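Local coordinates for protein lysozyme, putative (Bacillus anthracis, PDB 2WAG) that probably hydrolyses the glycosidic bonds of bacterial cell-wall peptidoglycan, as a family GH25 lysozyme with a proposed neighbouring-group mechanism that retains anomeric configuration, at residues A41-T46 with M68-Y73. Sequence-based numbering, arbitrary orientation. Where two conformers were deposited one is given.
Sequences AFIKAT and MRVGAY
Two neighbouring parallel strands of the GH25 barrel, 41-46 and 69-73, pair here, with A41 beside V70 and K44 beside Y73. Five backbone hydrogen bonds join them, from A41 N to R69 O (3.0 Å) through to A45 N to Y73 O (2.9 Å, nearly straight at 176°). F42, Y73 and the base of K44 point to the barrel interior. G71 lies beside F42, and its bare CA lets the phenyl ring approach the glycine backbone, CD1 coming 3.9 Å from G71 CA. W164 and F182 pack around the same phenyl. Y73 CG sits between its own N and carbonyl carbon (chi1 77°), which swings the phenol across to K44. K44 CB lies over the ring face in a CH-pi contact, 3.8 Å from the centroid, while the extended lysine chain carries NZ on to a salt bridge with E47. K44 NZ and Y73 OH hydrogen-bond to backbone O and N of S3, an expression-tag residue of the second subunit. On the outer face small and branched apolar residues suit close helix packing: I43 CD1 meets V70 CG1 at 3.7 Å, and helix 56-64 covers both. Parallel strands joined through that helix make a right-handed beta-alpha-beta crossover, the repeating element of TIM-barrel-like folds.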
loop_
_atom_site.group_PDB
_atom_site.type_symbol
_atom_site.label_atom_id
_atom_site.label_comp_id
_atom_site.label_asym_id
_atom_site.label_seq_id
_atom_site.Cartn_x
_atom_site.Cartn_y
_atom_site.Cartn_z
ATOM N N ALA A 41 -9.519 -9.256 -15.054
ATOM C CA ALA A 41 -8.159 -9.027 -14.636
ATOM C C ALA A 41 -7.507 -7.965 -15.520
ATOM O O ALA A 41 -7.642 -8.007 -16.678
ATOM C CB ALA A 41 -7.385 -10.271 -14.627
ATOM N N PHE A 42 -6.813 -7.040 -14.906
ATOM C CA PHE A 42 -5.886 -6.168 -15.627
ATOM C C PHE A 42 -4.469 -6.536 -15.199
ATOM O O PHE A 42 -4.156 -6.535 -14.002
ATOM C CB PHE A 42 -6.174 -4.696 -15.331
ATOM C CG PHE A 42 -7.424 -4.168 -16.001
ATOM C CD1 PHE A 42 -7.435 -3.904 -17.368
ATOM C CD2 PHE A 42 -8.579 -3.949 -15.276
ATOM C CE1 PHE A 42 -8.577 -3.411 -17.991
ATOM C CE2 PHE A 42 -9.737 -3.454 -15.902
ATOM C CZ PHE A 42 -9.724 -3.193 -17.257
ATOM N N ILE A 43 -3.629 -6.879 -16.169
ATOM C CA ILE A 43 -2.315 -7.412 -15.909
ATOM C C ILE A 43 -1.261 -6.414 -16.341
ATOM O O ILE A 43 -1.314 -5.904 -17.458
ATOM C CB ILE A 43 -2.130 -8.722 -16.716
ATOM C CG1 ILE A 43 -3.211 -9.755 -16.361
ATOM C CG2 ILE A 43 -0.704 -9.289 -16.547
ATOM C CD1 ILE A 43 -3.268 -10.882 -17.356
ATOM N N LYS A 44 -0.286 -6.111 -15.483
ATOM C CA LYS A 44 0.777 -5.186 -15.895
ATOM C C LYS A 44 1.586 -5.783 -17.043
ATOM O O LYS A 44 2.071 -6.916 -16.928
ATOM C CB LYS A 44 1.730 -4.882 -14.752
ATOM C CG LYS A 44 2.755 -3.835 -15.172
ATOM C CD LYS A 44 3.705 -3.471 -14.030
ATOM C CE LYS A 44 4.765 -2.480 -14.508
ATOM N NZ LYS A 44 5.740 -2.191 -13.416
ATOM N N ALA A 45 1.734 -5.015 -18.131
ATOM C CA ALA A 45 2.580 -5.415 -19.248
ATOM C C ALA A 45 3.894 -4.664 -19.247
ATOM O O ALA A 45 4.957 -5.280 -19.258
ATOM C CB ALA A 45 1.840 -5.180 -20.566
ATOM N N THR A 46 3.819 -3.344 -19.276
ATOM C CA THR A 46 4.976 -2.507 -19.559
ATOM C C THR A 46 5.048 -1.342 -18.582
ATOM O O THR A 46 4.042 -0.960 -17.922
ATOM C CB THR A 46 4.912 -1.963 -21.008
ATOM O OG1 THR A 46 3.594 -1.459 -21.260
ATOM C CG2 THR A 46 5.180 -3.052 -21.985
ATOM N N MET A 68 -12.560 -15.295 -17.717
ATOM C CA MET A 68 -12.474 -13.904 -17.256
ATOM C C MET A 68 -12.231 -12.957 -18.409
ATOM O O MET A 68 -11.588 -13.330 -19.388
ATOM C CB MET A 68 -11.332 -13.726 -16.244
ATOM C CG MET A 68 -11.510 -14.575 -14.945
ATOM S SD MET A 68 -10.063 -14.713 -13.838
ATOM C CE MET A 68 -9.976 -12.975 -13.406
ATOM N N ARG A 69 -12.717 -11.727 -18.293
ATOM C CA ARG A 69 -12.344 -10.703 -19.275
ATOM C C ARG A 69 -10.972 -10.181 -18.866
ATOM O O ARG A 69 -10.742 -9.904 -17.689
ATOM C CB ARG A 69 -13.367 -9.576 -19.309
ATOM C CG ARG A 69 -14.776 -10.032 -19.679
ATOM C CD ARG A 69 -15.567 -8.937 -20.386
ATOM N NE ARG A 69 -14.969 -8.699 -21.692
ATOM C CZ ARG A 69 -15.187 -7.626 -22.445
ATOM N NH1 ARG A 69 -14.538 -7.506 -23.606
ATOM N NH2 ARG A 69 -16.035 -6.699 -22.043
ATOM N N VAL A 70 -10.063 -10.044 -19.829
ATOM C CA VAL A 70 -8.676 -9.749 -19.506
ATOM C C VAL A 70 -8.164 -8.539 -20.282
ATOM O O VAL A 70 -8.398 -8.417 -21.496
ATOM C CB VAL A 70 -7.755 -10.972 -19.809
ATOM C CG1 VAL A 70 -6.323 -10.686 -19.426
ATOM C CG2 VAL A 70 -8.256 -12.203 -19.103
ATOM N N GLY A 71 -7.477 -7.635 -19.584
ATOM C CA GLY A 71 -6.826 -6.507 -20.220
ATOM C C GLY A 71 -5.423 -6.353 -19.669
ATOM O O GLY A 71 -5.013 -7.060 -18.730
ATOM N N ALA A 72 -4.689 -5.406 -20.238
ATOM C CA ALA A 72 -3.314 -5.115 -19.807
ATOM C C ALA A 72 -3.173 -3.653 -19.455
ATOM O O ALA A 72 -3.873 -2.808 -20.010
ATOM C CB ALA A 72 -2.328 -5.477 -20.926
ATOM N N TYR A 73 -2.253 -3.351 -18.542
ATOM C CA TYR A 73 -1.958 -1.966 -18.226
ATOM C C TYR A 73 -0.502 -1.595 -18.445
ATOM O O TYR A 73 0.403 -2.440 -18.367
ATOM C CB TYR A 73 -2.433 -1.564 -16.823
ATOM C CG TYR A 73 -1.640 -1.988 -15.603
ATOM C CD1 TYR A 73 -0.570 -1.221 -15.132
ATOM C CD2 TYR A 73 -2.057 -3.087 -14.844
ATOM C CE1 TYR A 73 0.067 -1.565 -13.939
ATOM C CE2 TYR A 73 -1.441 -3.426 -13.638
ATOM C CZ TYR A 73 -0.370 -2.662 -13.205
ATOM O OH TYR A 73 0.286 -2.945 -12.027
#